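Local coordinates for protein cystalysin (Treponema denticola, PDB 1C7N) that binds pyridoxal-5'-phosphate as a dimeric protein of the aminotransferase class I and II family, built on the PLP-dependent aminotransferase-like fold, at residues S16-L21 with V33-V38; W91-A96 with R260-R265. All coordinates share one frame; numbering follows the deposited sequence.

Interaction 1: S16-L21 with V33-V38; sequences SLKWDL and VVPLSV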
loop_
_atom_site.group_PDB
_atom_site.type_symbol
_atom_site.label_atom_id
_atom_site.label_comp_id
_atom_site.label_asym_id
_atom_site.label_seq_id
_atom_site.Cartn_x
_atom_site.Cartn_y
_atom_site.Cartn_z
ATOM N N SER A 16 -16.459 0.882 6.403
ATOM C CA SER A 16 -16.712 0.173 5.151
ATOM C C SER A 16 -17.103 1.200 4.100
ATOM O O SER A 16 -18.114 1.877 4.249
ATOM C CB SER A 16 -17.853 -0.833 5.323
ATOM O OG SER A 16 -18.273 -1.342 4.070
ATOM N N LEU A 17 -16.307 1.324 3.041
ATOM C CA LEU A 17 -16.627 2.292 1.999
ATOM C C LEU A 17 -17.977 1.975 1.373
ATOM O O LEU A 17 -18.731 2.880 1.009
ATOM C CB LEU A 17 -15.551 2.314 0.905
ATOM C CG LEU A 17 -14.186 2.900 1.276
ATOM C CD1 LEU A 17 -14.358 4.219 2.025
ATOM C CD2 LEU A 17 -13.455 1.923 2.137
ATOM N N LYS A 18 -18.279 0.684 1.263
ATOM C CA LYS A 18 -19.539 0.243 0.675
ATOM C C LYS A 18 -20.739 0.665 1.509
ATOM O O LYS A 18 -21.729 1.161 0.975
ATOM C CB LYS A 18 -19.558 -1.281 0.504
ATOM C CG LYS A 18 -20.862 -1.795 -0.114
ATOM C CD LYS A 18 -20.814 -3.277 -0.446
ATOM C CE LYS A 18 -20.631 -4.137 0.784
ATOM N NZ LYS A 18 -20.516 -5.580 0.412
ATOM N N TRP A 19 -20.660 0.453 2.818
ATOM C CA TRP A 19 -21.761 0.826 3.700
ATOM C C TRP A 19 -21.861 2.341 3.888
ATOM O O TRP A 19 -22.955 2.890 3.926
ATOM C CB TRP A 19 -21.619 0.127 5.060
ATOM C CG TRP A 19 -22.043 -1.319 5.040
ATOM C CD1 TRP A 19 -21.483 -2.331 4.309
ATOM C CD2 TRP A 19 -23.124 -1.912 5.777
ATOM N NE1 TRP A 19 -22.147 -3.510 4.547
ATOM C CE2 TRP A 19 -23.158 -3.282 5.444
ATOM C CE3 TRP A 19 -24.066 -1.415 6.686
ATOM C CZ2 TRP A 19 -24.099 -4.168 5.989
ATOM C CZ3 TRP A 19 -25.003 -2.296 7.231
ATOM C CH2 TRP A 19 -25.011 -3.658 6.878
ATOM N N ASP A 20 -20.728 3.025 4.012
ATOM C CA ASP A 20 -20.774 4.475 4.182
ATOM C C ASP A 20 -21.371 5.102 2.921
ATOM O O ASP A 20 -22.060 6.122 2.990
ATOM C CB ASP A 20 -19.374 5.041 4.445
ATOM C CG ASP A 20 -18.785 4.559 5.767
ATOM O OD1 ASP A 20 -19.547 4.055 6.622
ATOM O OD2 ASP A 20 -17.557 4.696 5.954
ATOM N N LEU A 21 -21.115 4.482 1.773
ATOM C CA LEU A 21 -21.640 4.982 0.509
ATOM C C LEU A 21 -23.158 4.896 0.497
ATOM O O LEU A 21 -23.838 5.803 0.016
ATOM C CB LEU A 21 -21.069 4.181 -0.670
ATOM C CG LEU A 21 -21.655 4.522 -2.049
ATOM C CD1 LEU A 21 -21.486 6.008 -2.318
ATOM C CD2 LEU A 21 -20.966 3.698 -3.136
ATOM N N VAL A 33 -31.405 -2.894 6.131
ATOM C CA VAL A 33 -30.855 -2.908 4.780
ATOM C C VAL A 33 -29.366 -3.224 4.689
ATOM O O VAL A 33 -28.566 -2.757 5.499
ATOM C CB VAL A 33 -31.120 -1.557 4.074
ATOM C CG1 VAL A 33 -30.513 -1.563 2.665
ATOM C CG2 VAL A 33 -32.620 -1.307 4.001
ATOM N N VAL A 34 -29.010 -4.027 3.690
ATOM C CA VAL A 34 -27.623 -4.411 3.425
ATOM C C VAL A 34 -27.333 -4.056 1.965
ATOM O O VAL A 34 -28.065 -4.473 1.062
ATOM C CB VAL A 34 -27.396 -5.934 3.597
ATOM C CG1 VAL A 34 -26.015 -6.310 3.090
ATOM C CG2 VAL A 34 -27.554 -6.338 5.057
ATOM N N PRO A 35 -26.260 -3.289 1.711
ATOM C CA PRO A 35 -25.917 -2.907 0.338
ATOM C C PRO A 35 -25.403 -4.100 -0.477
ATOM O O PRO A 35 -24.704 -4.965 0.054
ATOM C CB PRO A 35 -24.863 -1.823 0.544
ATOM C CG PRO A 35 -24.151 -2.287 1.790
ATOM C CD PRO A 35 -25.292 -2.735 2.679
ATOM N N LEU A 36 -25.764 -4.154 -1.759
ATOM C CA LEU A 36 -25.335 -5.247 -2.637
ATOM C C LEU A 36 -24.606 -4.627 -3.825
ATOM O O LEU A 36 -24.779 -5.043 -4.975
ATOM C CB LEU A 36 -26.554 -6.045 -3.121
ATOM C CG LEU A 36 -27.506 -6.571 -2.035
ATOM C CD1 LEU A 36 -28.741 -7.209 -2.681
ATOM C CD2 LEU A 36 -26.775 -7.582 -1.147
ATOM N N SER A 37 -23.771 -3.639 -3.520
ATOM C CA SER A 37 -23.030 -2.886 -4.523
ATOM C C SER A 37 -21.549 -3.252 -4.695
ATOM O O SER A 37 -21.206 -4.167 -5.440
ATOM C CB SER A 37 -23.140 -1.399 -4.184
ATOM O OG SER A 37 -22.714 -1.187 -2.841
ATOM N N VAL A 38 -20.689 -2.500 -4.009
ATOM C CA VAL A 38 -19.235 -2.685 -4.059
ATOM C C VAL A 38 -18.827 -4.139 -3.866
ATOM O O VAL A 38 -19.359 -4.840 -3.010
ATOM C CB VAL A 38 -18.539 -1.812 -2.994
ATOM C CG1 VAL A 38 -17.052 -2.108 -2.958
ATOM C CG2 VAL A 38 -18.777 -0.340 -3.311
HETATM O O HOH W 1 -22.763 -6.385 -0.963
HETATM O O HOH W 2 -23.329 1.024 -1.186
#
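Lys-18 and Trp-19, in the first turn of helix 17-25, carry the contact with the irregular loop segment 33-38. Just before them Ser-16 is the N-cap: its OG accepts from Trp-19 N at 3.2 Å, which pins the turn from which both side chains leave. The aliphatic part of Lys-18 runs past Val-38 in the opposite direction to that side chain, CB lying 3.7 Å from Val-38 CB, while CG, anti to the backbone N (chi1 -180°), reaches Ser-37 OG at 3.4 Å. A bend at chi3 (63°) places CE, and NZ beyond it makes salt bridges to Asp-40 and Glu-42 and also donates to a water that in turn donates to Pro-35 O. A second water ties Lys-18 O to Ser-37 OG, so solvent supplies the polar links in a contact without direct hydrogen bonds. Trp-19 lays one indole face against Pro-35, the two side chains crossing at about a right angle. Pro-35 CG stands 3.7 Å from the centroid of the Trp-19 five-membered ring in a CH-pi contact, and Pro-35 CD sits 3.5 Å from Trp-19 CE2. Farther out, Trp-19 CZ2 meets Val-34 CG1 at 4.1 Å, and Trp-19 NE1 is hydrogen-bonded to Glu-42. Such proline-on-indole packing here fastens the N-terminal helix to a loop near the cofactor site, the Val-38 side chain being about 8 Å from a bound pyridoxal-5'-phosphate.

Interaction 2: W91-A96 with R260-R265; sequences WIINTA and RFTKSR
Phe-261, Thr-262 and Arg-265 are the residues through which helix 255-267 meets strand 92-95. Phe-261 comes first. Its CG is anti to the backbone N (chi1 -179°), and the ring presents its edge to the strand: Ile-93 CG2 lies close to the ring plane, 3.8 Å from Phe-261 CD2, and Thr-95 CG2 approaches the same rim, 3.9 Å from Phe-261 CE2. Two methyls from alternate strand residues thus share one aromatic edge, with the Thr-95 side chain crossing that of Phe-261 at about a right angle. Thr-262 meets Ile-93 at the tip of its longer branch, where Ile-93 CD1 rests 3.5 Å from Thr-262 OG1. That hydroxyl has its polar partner within its own helix, the carbonyl oxygen of Arg-258, so towards the isoleucine it makes a plain van der Waals contact. One turn on, Arg-265 is bent at chi2 and chi3, which place CD and NE; its guanidinium lies beside the strand backbone. Arg-265 NH2 donates to Asn-94 O at 3.2 Å, in the carbonyl plane and on a lone pair, although the oxygen is tilted 19° out of the guanidinium plane. Arg-265 NE adds a weak bond to Asn-94 O at 3.4 Å, making a forked grip on one acceptor. Arg-265 NH2 also packs 3.7 Å from Ile-93 CG2, so this one methyl touches both the phenyl ring and the guanidinium. The short axes of helix and strand run nearly parallel, 20° apart. Strand 92-95 is an outermost strand of the chain's seven-stranded mixed sheet, joined to strand 248-251 by backbone hydrogen bonds, while helix 98-109 packs against both Phe-261 and Thr-95 through Ala-101.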
loop_
_atom_site.group_PDB
_atom_site.type_symbol
_atom_site.label_atom_id
_atom_site.label_comp_id
_atom_site.label_asym_id
_atom_site.label_seq_id
_atom_site.Cartn_x
_atom_site.Cartn_y
_atom_site.Cartn_z
ATOM N N TRP A 91 8.910 -14.323 -11.269
ATOM C CA TRP A 91 7.957 -13.697 -12.194
ATOM C C TRP A 91 6.952 -12.846 -11.406
ATOM O O TRP A 91 6.260 -12.001 -11.974
ATOM C CB TRP A 91 7.151 -14.762 -12.937
ATOM C CG TRP A 91 7.864 -15.515 -14.007
ATOM C CD1 TRP A 91 9.211 -15.644 -14.175
ATOM C CD2 TRP A 91 7.252 -16.303 -15.032
ATOM N NE1 TRP A 91 9.477 -16.471 -15.242
ATOM C CE2 TRP A 91 8.293 -16.890 -15.786
ATOM C CE3 TRP A 91 5.921 -16.575 -15.385
ATOM C CZ2 TRP A 91 8.047 -17.733 -16.875
ATOM C CZ3 TRP A 91 5.673 -17.417 -16.471
ATOM C CH2 TRP A 91 6.736 -17.985 -17.202
ATOM N N ILE A 92 6.875 -13.087 -10.100
ATOM C CA ILE A 92 5.927 -12.397 -9.224
ATOM C C ILE A 92 6.353 -11.028 -8.702
ATOM O O ILE A 92 7.333 -10.915 -7.972
ATOM C CB ILE A 92 5.598 -13.266 -7.988
ATOM C CG1 ILE A 92 5.121 -14.650 -8.428
ATOM C CG2 ILE A 92 4.509 -12.597 -7.142
ATOM C CD1 ILE A 92 5.016 -15.634 -7.283
ATOM N N ILE A 93 5.600 -9.996 -9.072
ATOM C CA ILE A 93 5.868 -8.634 -8.599
ATOM C C ILE A 93 4.651 -8.209 -7.772
ATOM O O ILE A 93 3.506 -8.370 -8.211
ATOM C CB ILE A 93 6.068 -7.645 -9.770
ATOM C CG1 ILE A 93 7.253 -8.094 -10.636
ATOM C CG2 ILE A 93 6.308 -6.237 -9.227
ATOM C CD1 ILE A 93 8.570 -8.213 -9.882
ATOM N N ASN A 94 4.896 -7.660 -6.587
ATOM C CA ASN A 94 3.806 -7.259 -5.697
ATOM C C ASN A 94 3.423 -5.785 -5.718
ATOM O O ASN A 94 4.275 -4.903 -5.847
ATOM C CB ASN A 94 4.142 -7.648 -4.253
ATOM C CG ASN A 94 4.391 -9.139 -4.090
ATOM O OD1 ASN A 94 5.451 -9.552 -3.622
ATOM N ND2 ASN A 94 3.412 -9.950 -4.472
ATOM N N THR A 95 2.123 -5.537 -5.581
ATOM C CA THR A 95 1.582 -4.186 -5.529
ATOM C C THR A 95 0.449 -4.216 -4.519
ATOM O O THR A 95 -0.093 -5.280 -4.224
ATOM C CB THR A 95 1.011 -3.728 -6.885
ATOM O OG1 THR A 95 -0.072 -4.585 -7.261
ATOM C CG2 THR A 95 2.089 -3.760 -7.961
ATOM N N ALA A 96 0.107 -3.057 -3.969
ATOM C CA ALA A 96 -0.974 -2.978 -3.002
ATOM C C ALA A 96 -2.268 -2.786 -3.780
ATOM O O ALA A 96 -2.818 -1.689 -3.826
ATOM C CB ALA A 96 -0.750 -1.806 -2.049
ATOM N N ARG A 260 10.748 -3.081 -15.895
ATOM C CA ARG A 260 10.219 -1.753 -16.201
ATOM C C ARG A 260 9.004 -1.470 -15.319
ATOM O O ARG A 260 8.796 -0.344 -14.860
ATOM C CB ARG A 260 9.805 -1.642 -17.675
ATOM C CG ARG A 260 10.965 -1.529 -18.661
ATOM C CD ARG A 260 10.730 -0.396 -19.655
ATOM N NE ARG A 260 9.603 -0.632 -20.552
ATOM C CZ ARG A 260 8.977 0.328 -21.226
ATOM N NH1 ARG A 260 9.365 1.588 -21.101
ATOM N NH2 ARG A 260 7.967 0.036 -22.030
ATOM N N PHE A 261 8.195 -2.501 -15.101
ATOM C CA PHE A 261 7.003 -2.388 -14.266
ATOM C C PHE A 261 7.445 -2.094 -12.833
ATOM O O PHE A 261 6.857 -1.265 -12.139
ATOM C CB PHE A 261 6.223 -3.706 -14.301
ATOM C CG PHE A 261 4.964 -3.691 -13.485
ATOM C CD1 PHE A 261 3.772 -3.220 -14.026
ATOM C CD2 PHE A 261 4.969 -4.151 -12.172
ATOM C CE1 PHE A 261 2.602 -3.210 -13.268
ATOM C CE2 PHE A 261 3.806 -4.142 -11.407
ATOM C CZ PHE A 261 2.618 -3.672 -11.956
ATOM N N THR A 262 8.496 -2.784 -12.405
ATOM C CA THR A 262 9.037 -2.626 -11.062
ATOM C C THR A 262 9.640 -1.243 -10.822
ATOM O O THR A 262 9.443 -0.646 -9.760
ATOM C CB THR A 262 10.106 -3.689 -10.796
ATOM O OG1 THR A 262 9.510 -4.986 -10.903
ATOM C CG2 THR A 262 10.705 -3.515 -9.414
ATOM N N LYS A 263 10.387 -0.739 -11.800
ATOM C CA LYS A 263 11.002 0.581 -11.678
ATOM C C LYS A 263 9.891 1.612 -11.526
ATOM O O LYS A 263 9.938 2.469 -10.642
ATOM C CB LYS A 263 11.831 0.916 -12.925
ATOM C CG LYS A 263 11.013 0.937 -14.212
ATOM C CD LYS A 263 11.794 1.405 -15.438
ATOM C CE LYS A 263 11.900 2.924 -15.493
ATOM N NZ LYS A 263 12.438 3.397 -16.806
ATOM N N SER A 264 8.888 1.522 -12.394
ATOM C CA SER A 264 7.772 2.455 -12.358
ATOM C C SER A 264 7.039 2.387 -11.023
ATOM O O SER A 264 6.711 3.414 -10.435
ATOM C CB SER A 264 6.797 2.166 -13.495
ATOM O OG SER A 264 5.746 3.114 -13.486
ATOM N N ARG A 265 6.781 1.174 -10.548
ATOM C CA ARG A 265 6.108 1.009 -9.268
ATOM C C ARG A 265 6.937 1.651 -8.155
ATOM O O ARG A 265 6.394 2.294 -7.256
ATOM C CB ARG A 265 5.892 -0.477 -8.960
ATOM C CG ARG A 265 5.591 -0.758 -7.498
ATOM C CD ARG A 265 6.829 -1.292 -6.797
ATOM N NE ARG A 265 6.709 -2.726 -6.601
ATOM C CZ ARG A 265 7.680 -3.524 -6.173
ATOM N NH1 ARG A 265 8.885 -3.045 -5.890
ATOM N NH2 ARG A 265 7.435 -4.812 -6.011
#

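Interaction 1 closes before interaction 2 opens along the chain, and their centres lie 31 Å apart, with nearest atoms about 13 Å from each other. They share no helix or strand. Interaction 1 joins helix 17-25 to the loop ahead of helix 47-59, beside strand 367-371 and helix 376-393, where the second subunit also packs. Interaction 2 fastens helix 255-267 to an end strand of the seven-stranded sheet, away from the other chain. Both nevertheless approach pyridoxal-5'-phosphate: the side chain of Val-38 is about 8 Å, and that of Thr-95 about 7 Å, from a bound cofactor, so separate parts of the fold converge near the PLP sites of the dimer.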